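Local coordinates for protein 6-carboxyhexanoate--coa ligase (PDB 5FLG) that belongs to the 6-carboxyhexanoate--CoA ligase family and is seen here with phosphoaminophosphonic acid-adenylate ester, magnesium and pimelic acid bound, at residues S10-R14 with T43-L47; C193-D197 with E224-R228. All coordinates share one frame; numbering follows the deposited sequence.

Interaction 1: S10-R14 with T43-L47; sequences SVRMR and TVNAL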
ATOM      1  N   SER A  10       6.723   8.906   5.674  1.00 28.36           N
ATOM      2  CA  SER A  10       7.037   7.511   5.889  1.00 27.93           C
ATOM      3  C   SER A  10       6.583   6.694   4.676  1.00 26.52           C
ATOM      4  O   SER A  10       5.420   6.752   4.293  1.00 30.76           O
ATOM      5  CB  SER A  10       6.295   6.989   7.140  1.00 28.88           C
ATOM      6  OG  SER A  10       6.546   5.602   7.318  1.00 27.02           O
ATOM      7  N   VAL A  11       7.472   5.916   4.097  1.00 27.07           N
ATOM      8  CA  VAL A  11       7.106   5.078   2.936  1.00 25.14           C
ATOM      9  C   VAL A  11       7.473   3.661   3.266  1.00 24.47           C
ATOM     10  O   VAL A  11       8.640   3.376   3.578  1.00 27.72           O
ATOM     11  CB  VAL A  11       7.828   5.487   1.630  1.00 24.60           C
ATOM     12  CG1 VAL A  11       7.192   4.773   0.446  1.00 27.66           C
ATOM     13  CG2 VAL A  11       7.745   6.981   1.389  1.00 26.27           C
ATOM     14  N   ARG A  12       6.464   2.789   3.294  1.00 25.68           N
ATOM     15  CA  ARG A  12       6.644   1.420   3.734  1.00 26.53           C
ATOM     16  C   ARG A  12       6.164   0.439   2.683  1.00 24.66           C
ATOM     17  O   ARG A  12       5.252   0.744   1.901  1.00 26.82           O
ATOM     18  CB  ARG A  12       5.853   1.160   5.032  1.00 29.84           C
ATOM     19  CG  ARG A  12       6.444   1.870   6.237  1.00 34.97           C
ATOM     20  CD  ARG A  12       5.649   1.547   7.501  1.00 38.14           C
ATOM     21  NE  ARG A  12       4.309   2.122   7.443  1.00 46.22           N
ATOM     22  CZ  ARG A  12       3.300   1.755   8.229  1.00 51.54           C
ATOM     23  NH1 ARG A  12       3.405   0.675   8.986  1.00 51.56           N
ATOM     24  NH2 ARG A  12       2.174   2.443   8.224  1.00 52.14           N
ATOM     25  N   MET A  13       6.770  -0.742   2.707  1.00 24.54           N
ATOM     26  CA  MET A  13       6.481  -1.779   1.749  1.00 30.34           C
ATOM     27  C   MET A  13       6.555  -3.112   2.466  1.00 27.34           C
ATOM     28  O   MET A  13       7.499  -3.380   3.182  1.00 27.37           O
ATOM     29  CB  MET A  13       7.501  -1.774   0.586  1.00 26.87           C
ATOM     30  CG  MET A  13       7.310  -2.906  -0.435  1.00 30.40           C
ATOM     31  SD  MET A  13       8.205  -4.451  -0.076  1.00 30.70           S
ATOM     32  CE  MET A  13       9.898  -3.938  -0.206  1.00 33.98           C
ATOM     33  N   ARG A  14       5.690  -4.026   2.064  1.00 28.35           N
ATOM     34  CA  ARG A  14       5.925  -5.396   2.353  1.00 30.52           C
ATOM     35  C   ARG A  14       5.439  -6.283   1.218  1.00 29.10           C
ATOM     36  O   ARG A  14       4.529  -5.924   0.455  1.00 25.23           O
ATOM     37  CB  ARG A  14       5.212  -5.749   3.654  1.00 34.56           C
ATOM     38  CG  ARG A  14       3.731  -5.528   3.578  1.00 41.83           C
ATOM     39  CD  ARG A  14       3.167  -5.546   4.991  1.00 50.25           C
ATOM     40  NE  ARG A  14       1.713  -5.619   5.028  1.00 57.62           N
ATOM     41  CZ  ARG A  14       0.961  -4.932   5.884  1.00 75.99           C
ATOM     42  NH1 ARG A  14       1.510  -4.053   6.726  1.00 77.38           N
ATOM     43  NH2 ARG A  14      -0.355  -5.091   5.865  1.00 78.28           N
ATOM     44  N   THR A  43      11.573   6.674  -4.526  1.00 27.25           N
ATOM     45  CA  THR A  43      11.572   5.830  -3.340  1.00 25.87           C
ATOM     46  C   THR A  43      10.553   4.715  -3.487  1.00 23.57           C
ATOM     47  O   THR A  43      10.845   3.577  -3.226  1.00 27.63           O
ATOM     48  CB  THR A  43      11.183   6.650  -2.117  1.00 24.27           C
ATOM     49  OG1 THR A  43      12.187   7.632  -1.878  1.00 27.72           O
ATOM     50  CG2 THR A  43      11.040   5.774  -0.887  1.00 28.51           C
ATOM     51  N   VAL A  44       9.384   5.044  -3.999  1.00 25.51           N
ATOM     52  CA  VAL A  44       8.397   4.040  -4.294  1.00 27.71           C
ATOM     53  C   VAL A  44       8.951   3.033  -5.301  1.00 32.37           C
ATOM     54  O   VAL A  44       8.767   1.822  -5.135  1.00 30.43           O
ATOM     55  CB  VAL A  44       7.103   4.684  -4.807  1.00 26.87           C
ATOM     56  CG1 VAL A  44       6.155   3.634  -5.343  1.00 28.69           C
ATOM     57  CG2 VAL A  44       6.433   5.472  -3.685  1.00 31.34           C
ATOM     58  N   ASN A  45       9.668   3.510  -6.318  1.00 30.11           N
ATOM     59  CA  ASN A  45      10.316   2.577  -7.243  1.00 29.64           C
ATOM     60  C   ASN A  45      11.438   1.741  -6.616  1.00 31.79           C
ATOM     61  O   ASN A  45      11.599   0.565  -6.938  1.00 31.55           O
ATOM     62  CB  ASN A  45      10.831   3.336  -8.456  1.00 32.33           C
ATOM     63  CG  ASN A  45       9.752   3.537  -9.488  1.00 29.75           C
ATOM     64  OD1 ASN A  45       9.334   2.578 -10.110  1.00 36.68           O
ATOM     65  ND2 ASN A  45       9.164   4.719  -9.533  1.00 28.22           N
ATOM     66  N   ALA A  46      12.208   2.316  -5.693  1.00 30.65           N
ATOM     67  CA  ALA A  46      13.257   1.544  -5.059  1.00 31.02           C
ATOM     68  C   ALA A  46      12.638   0.426  -4.228  1.00 31.73           C
ATOM     69  O   ALA A  46      13.136  -0.706  -4.223  1.00 36.71           O
ATOM     70  CB  ALA A  46      14.189   2.405  -4.200  1.00 29.31           C
ATOM     71  N   LEU A  47      11.553   0.728  -3.534  1.00 32.86           N
ATOM     72  CA  LEU A  47      10.869  -0.302  -2.737  1.00 32.30           C
ATOM     73  C   LEU A  47      10.221  -1.350  -3.647  1.00 28.84           C
ATOM     74  O   LEU A  47      10.243  -2.532  -3.345  1.00 27.24           O
ATOM     75  CB  LEU A  47       9.841   0.324  -1.814  1.00 32.43           C
ATOM     76  CG  LEU A  47      10.450   1.125  -0.645  1.00 31.45           C
ATOM     77  CD1 LEU A  47       9.406   1.966   0.063  1.00 32.79           C
ATOM     78  CD2 LEU A  47      11.128   0.191   0.332  1.00 29.76           C
TER

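Interaction 2: C193-D197 with E224-R228; sequences CWSDD and EEGCR. With MG (magnesium ion), chain F; ANP (phosphoaminophosphonic acid-adenylate ester), chain D; PML (pimelic acid), chain C.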
ATOM      1  N   CYS A 193      21.320  -9.776  15.162  1.00 27.97           N
ATOM      2  CA  CYS A 193      20.729  -9.768  13.844  1.00 29.11           C
ATOM      3  C   CYS A 193      21.514 -10.622  12.857  1.00 26.81           C
ATOM      4  O   CYS A 193      22.750 -10.587  12.830  1.00 26.78           O
ATOM      5  CB  CYS A 193      20.658  -8.353  13.304  1.00 35.02           C
ATOM      6  SG  CYS A 193      20.266  -8.290  11.515  1.00 34.99           S
ATOM      7  N   TRP A 194      20.801 -11.414  12.063  1.00 29.28           N
ATOM      8  CA  TRP A 194      21.338 -11.833  10.756  1.00 29.70           C
ATOM      9  C   TRP A 194      20.216 -12.045   9.764  1.00 29.49           C
ATOM     10  O   TRP A 194      19.040 -11.982  10.113  1.00 25.38           O
ATOM     11  CB  TRP A 194      22.282 -13.052  10.890  1.00 30.83           C
ATOM     12  CG  TRP A 194      21.627 -14.335  11.366  1.00 32.37           C
ATOM     13  CD1 TRP A 194      21.085 -15.320  10.586  1.00 37.57           C
ATOM     14  CD2 TRP A 194      21.517 -14.795  12.717  1.00 32.61           C
ATOM     15  NE1 TRP A 194      20.524 -16.295  11.388  1.00 36.20           N
ATOM     16  CE2 TRP A 194      20.875 -16.051  12.684  1.00 34.96           C
ATOM     17  CE3 TRP A 194      21.913 -14.273  13.955  1.00 29.94           C
ATOM     18  CZ2 TRP A 194      20.544 -16.749  13.847  1.00 36.21           C
ATOM     19  CZ3 TRP A 194      21.645 -14.992  15.089  1.00 32.15           C
ATOM     20  CH2 TRP A 194      20.965 -16.213  15.036  1.00 34.07           C
ATOM     21  N   SER A 195      20.591 -12.105   8.489  1.00 30.38           N
ATOM     22  CA  SER A 195      19.661 -11.989   7.413  1.00 28.59           C
ATOM     23  C   SER A 195      18.844 -13.257   7.268  1.00 26.70           C
ATOM     24  O   SER A 195      19.365 -14.359   7.429  1.00 27.19           O
ATOM     25  CB  SER A 195      20.422 -11.733   6.074  1.00 34.55           C
ATOM     26  OG  SER A 195      19.476 -11.404   5.069  1.00 35.47           O
ATOM     27  N   ASP A 196      17.615 -13.117   6.797  1.00 26.85           N
ATOM     28  CA  ASP A 196      16.854 -14.267   6.303  1.00 30.57           C
ATOM     29  C   ASP A 196      17.025 -14.432   4.761  1.00 27.57           C
ATOM     30  O   ASP A 196      16.391 -15.298   4.172  1.00 30.25           O
ATOM     31  CB  ASP A 196      15.368 -14.142   6.646  1.00 33.98           C
ATOM     32  CG  ASP A 196      14.753 -12.813   6.144  1.00 42.57           C
ATOM     33  OD1 ASP A 196      15.527 -11.886   5.802  1.00 46.54           O
ATOM     34  OD2 ASP A 196      13.502 -12.697   6.091  1.00 47.49           O
ATOM     35  N   ASP A 197      17.971 -13.730   4.161  1.00 26.78           N
ATOM     36  CA  ASP A 197      18.286 -13.959   2.716  1.00 33.37           C
ATOM     37  C   ASP A 197      19.234 -15.173   2.530  1.00 36.94           C
ATOM     38  O   ASP A 197      20.246 -15.278   3.217  1.00 33.48           O
ATOM     39  CB  ASP A 197      18.974 -12.738   2.125  1.00 33.65           C
ATOM     40  CG  ASP A 197      18.131 -11.456   2.200  1.00 39.77           C
ATOM     41  OD1 ASP A 197      16.957 -11.452   2.655  1.00 41.39           O
ATOM     42  OD2 ASP A 197      18.708 -10.396   1.873  1.00 48.29           O
ATOM     43  N   GLU A 224      17.468 -19.852   4.862  1.00 42.81           N
ATOM     44  CA  GLU A 224      16.583 -18.713   4.925  1.00 42.71           C
ATOM     45  C   GLU A 224      16.145 -18.329   6.337  1.00 42.60           C
ATOM     46  O   GLU A 224      15.107 -17.701   6.500  1.00 47.62           O
ATOM     47  CB  GLU A 224      15.369 -18.983   4.077  1.00 45.96           C
ATOM     48  CG  GLU A 224      15.683 -19.056   2.593  1.00 50.27           C
ATOM     49  CD  GLU A 224      14.418 -18.949   1.758  1.00 59.01           C
ATOM     50  OE1 GLU A 224      13.331 -19.310   2.275  1.00 62.44           O
ATOM     51  OE2 GLU A 224      14.497 -18.456   0.610  1.00 67.00           O
ATOM     52  N   GLU A 225      16.878 -18.775   7.349  1.00 43.66           N
ATOM     53  CA  GLU A 225      16.516 -18.491   8.757  1.00 46.25           C
ATOM     54  C   GLU A 225      17.324 -17.289   9.235  1.00 41.45           C
ATOM     55  O   GLU A 225      18.554 -17.350   9.295  1.00 46.42           O
ATOM     56  CB  GLU A 225      16.874 -19.684   9.660  1.00 47.00           C
ATOM     57  CG  GLU A 225      15.942 -20.874   9.538  1.00 55.97           C
ATOM     58  CD  GLU A 225      15.891 -21.432   8.126  1.00 58.97           C
ATOM     59  OE1 GLU A 225      16.907 -22.009   7.663  1.00 63.30           O
ATOM     60  OE2 GLU A 225      14.832 -21.282   7.480  1.00 60.93           O
ATOM     61  N   GLY A 226      16.655 -16.170   9.413  1.00 38.38           N
ATOM     62  CA  GLY A 226      17.303 -14.956   9.880  1.00 42.98           C
ATOM     63  C   GLY A 226      17.002 -14.781  11.358  1.00 43.79           C
ATOM     64  O   GLY A 226      16.403 -15.652  11.975  1.00 40.72           O
ATOM     65  N   CYS A 227      17.371 -13.633  11.913  1.00 41.67           N
ATOM     66  CA  CYS A 227      17.108 -13.350  13.328  1.00 33.92           C
ATOM     67  C   CYS A 227      17.203 -11.850  13.548  1.00 33.92           C
ATOM     68  O   CYS A 227      18.065 -11.165  12.972  1.00 30.55           O
ATOM     69  CB  CYS A 227      18.123 -14.074  14.203  1.00 34.89           C
ATOM     70  SG  CYS A 227      18.248 -13.543  15.936  1.00 40.37           S
ATOM     71  N   ARG A 228      16.250 -11.335  14.306  1.00 28.74           N
ATOM     72  CA  ARG A 228      16.291  -9.989  14.778  1.00 29.53           C
ATOM     73  C   ARG A 228      15.705 -10.027  16.205  1.00 25.86           C
ATOM     74  O   ARG A 228      14.502 -10.127  16.375  1.00 27.04           O
ATOM     75  CB  ARG A 228      15.456  -9.090  13.865  1.00 29.84           C
ATOM     76  CG  ARG A 228      15.890  -7.636  13.826  1.00 31.38           C
ATOM     77  CD  ARG A 228      17.203  -7.545  13.114  1.00 31.12           C
ATOM     78  NE  ARG A 228      17.614  -6.216  12.670  1.00 29.75           N
ATOM     79  CZ  ARG A 228      17.753  -5.864  11.399  1.00 30.12           C
ATOM     80  NH1 ARG A 228      17.179  -6.582  10.425  1.00 29.61           N
ATOM     81  NH2 ARG A 228      18.488  -4.816  11.096  1.00 32.53           N
TER
HETATM   82 MG    MG F 704      15.671 -10.387   4.139  1.00 45.34          MG
HETATM   83  PG  ANP D 702      14.692  -7.344   2.833  1.00 34.61           P
HETATM   84  O1G ANP D 702      13.987  -7.051   1.537  1.00 32.91           O
HETATM   85  O2G ANP D 702      15.585  -8.551   2.740  1.00 36.24           O
HETATM   86  O3G ANP D 702      15.398  -6.190   3.467  1.00 29.62           O
HETATM   87  PB  ANP D 702      13.552  -7.570   5.567  1.00 29.51           P
HETATM   88  O1B ANP D 702      13.982  -6.170   5.823  1.00 25.35           O
HETATM   89  O2B ANP D 702      12.286  -8.152   6.078  1.00 29.38           O
HETATM   90  N3B ANP D 702      13.396  -7.782   3.859  1.00 27.99           N
HETATM   91  PA  ANP D 702      16.258  -8.196   6.322  1.00 34.05           P
HETATM   92  O1A ANP D 702      17.185  -9.225   5.865  1.00 28.96           O
HETATM   93  O2A ANP D 702      16.467  -6.733   6.055  1.00 32.00           O
HETATM   94  O3A ANP D 702      14.739  -8.595   5.973  1.00 31.40           O
HETATM   95  O5' ANP D 702      16.203  -8.409   7.958  1.00 27.61           O
HETATM   96  C5' ANP D 702      16.383  -9.679   8.518  1.00 29.63           C
HETATM   97  C4' ANP D 702      15.320  -9.916   9.594  1.00 29.70           C
HETATM   98  O4' ANP D 702      15.393  -8.855  10.555  1.00 29.85           O
HETATM   99  C3' ANP D 702      13.911  -9.895   9.022  1.00 29.55           C
HETATM  100  O3' ANP D 702      13.470 -11.201   8.671  1.00 33.47           O
HETATM  101  C2' ANP D 702      13.096  -9.390  10.177  1.00 30.57           C
HETATM  102  O2' ANP D 702      12.866 -10.472  11.082  1.00 26.08           O
HETATM  103  C1' ANP D 702      14.052  -8.423  10.816  1.00 30.02           C
HETATM  104  N9  ANP D 702      13.774  -7.077  10.300  1.00 32.14           N
HETATM  105  C8  ANP D 702      14.081  -6.561   9.058  1.00 37.16           C
HETATM  106  N7  ANP D 702      13.732  -5.254   9.000  1.00 34.41           N
HETATM  107  C5  ANP D 702      13.159  -4.945  10.203  1.00 27.81           C
HETATM  108  C6  ANP D 702      12.526  -3.772  10.828  1.00 31.13           C
HETATM  109  N6  ANP D 702      12.383  -2.615  10.174  1.00 35.14           N
HETATM  110  N1  ANP D 702      12.083  -3.870  12.100  1.00 27.74           N
HETATM  111  C2  ANP D 702      12.175  -5.020  12.778  1.00 26.06           C
HETATM  112  N3  ANP D 702      12.793  -6.123  12.325  1.00 27.49           N
HETATM  113  C4  ANP D 702      13.185  -6.156  11.029  1.00 28.03           C
HETATM  114  C1  PML C 701      25.798  -5.707   7.467  1.00 47.65           C
HETATM  115  O11 PML C 701      26.384  -4.905   8.265  1.00 33.44           O
HETATM  116  O12 PML C 701      26.369  -6.078   6.382  1.00 38.63           O
HETATM  117  C2  PML C 701      24.614  -6.506   8.044  1.00 40.91           C
HETATM  118  C3  PML C 701      23.294  -6.445   7.291  1.00 43.59           C
HETATM  119  C4  PML C 701      22.456  -7.731   7.410  1.00 36.86           C
HETATM  120  C5  PML C 701      21.015  -7.517   7.832  1.00 47.91           C
HETATM  121  C6  PML C 701      19.984  -8.233   6.964  1.00 46.34           C
HETATM  122  C7  PML C 701      20.051  -7.787   5.501  1.00 53.70           C
HETATM  123  O71 PML C 701      19.878  -6.576   5.227  1.00 55.69           O
HETATM  124  O72 PML C 701      20.158  -8.657   4.600  1.00 48.81           O
HETATM  125  O   HOH W   1      13.201 -10.660   3.797  1.00 36.55           O

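Interaction 1: S10-R14 with T43-L47
Leu-47, on helix 40-52, settles between Val-11 and Met-13, two residues of strand 8-17 whose side chains both leave the sheet on the helix side. The helix segment runs nearly along the strand, 20° between their directions, with the axes 9.1 Å apart. Each branch of Leu-47 has its own partner: CD1 presses on Val-11 CG1 at 3.6 Å, while CD2 and CB lie against CB of Met-13, the two CB atoms being 4.0 Å apart. Val-11 holds CG1 anti to its backbone N (chi1 -169°), which sends that methyl to Leu-47 and, more loosely, to CG2 of Val-44. CB of Val-11 is 4.1 Å from CG2 of Thr-43, whose hydroxyl is hydrogen-bonded to the carbonyl oxygen of Glu-39, just ahead of the helix. Met-13 bends at chi2 (-90°) and chi3, bringing its CE to 3.5 Å from the carbonyl oxygen of Leu-47. Val-44 also packs on Leu-48 of the second subunit. This is alpha/beta layer packing, held by van der Waals contact of aliphatic groups with no directional bond between the segments; the strand's backbone bonds go to strands 26-36 and 61-68.

Interaction 2: C193-D197 with E224-R228
Glu-224, in the loop that leads into strand 227-232, brings its CA to the carbonyl oxygen of Asp-196 as a CA-H...O contact, just ahead of an antiparallel beta ladder with Cys-193 and Trp-194 in the mixed sheet. Its carboxylate turns to Lys-26 in a salt bridge. Glu-225 offers its carbonyl oxygen to NE1 of Trp-194 near the plane of the indole, a weak bond of 3.1 Å. Gly-226 passes close to the turning backbone of 194-196: its CA is 3.3 Å from the carbonyl oxygen of Ser-195. Cys-227 pairs with Trp-194 through two backbone bonds, and the N-H of Cys-227 reaches the Trp-194 oxygen from above the carbonyl plane. CB of Cys-227 makes a CH-pi contact 3.5 Å from the centroid of the Trp-194 six-membered ring, almost on the normal, and SG adds a sulfur-aromatic contact over that face. Trp-194 turns its ring to this place by setting CG between backbone N and carbonyl carbon (chi1 65°).

Beyond the end of strand 188-194, the chain supplies the magnesium site: OD1 of Asp-196 and OD1 of Asp-197 each bind the metal, which also takes O2G and O1A of phosphoaminophosphonic acid-adenylate ester and a water. An ST turn, Asp-197 N to Ser-195 OG, ties these residues together, and OG of Ser-195 lies 2.9 Å from O72 of pimelic acid. In Arg-228, paired with Cys-193, the bend at chi2 (70°) brings the guanidinium over SG of Cys-193, 3.4 Å from its plane, while Glu-191 takes NE in a salt bridge. NH1 of Arg-228 gives a hydrogen bond of 2.9 Å, at 162°, to O4' of phosphoaminophosphonic acid-adenylate ester.

Starting from the N terminus, interaction 1 closes first: strand 8-17 leads through strand 26-36 to helix 40-52, which folds back over the small antiparallel sheet, 28 residues lying between the two segments. Interaction 2 opens only much later, joining strand 188-194 to strand 227-232 around the excursion through strands 203-207 and 211-215. The two are in series, neither nested nor crossed: interaction 1 fixes helix 40-52 on the antiparallel sheet, interaction 2 pairs two neighbouring strands of the mixed sheet. The centres of interactions 1 and 2 are about 21 Å apart. Phosphoaminophosphonic acid-adenylate ester relates them: the side chain of Met-13 comes within about 5 Å of it, whereas Asp-196 and Asp-197 bind magnesium and Arg-228 bonds to the ligand.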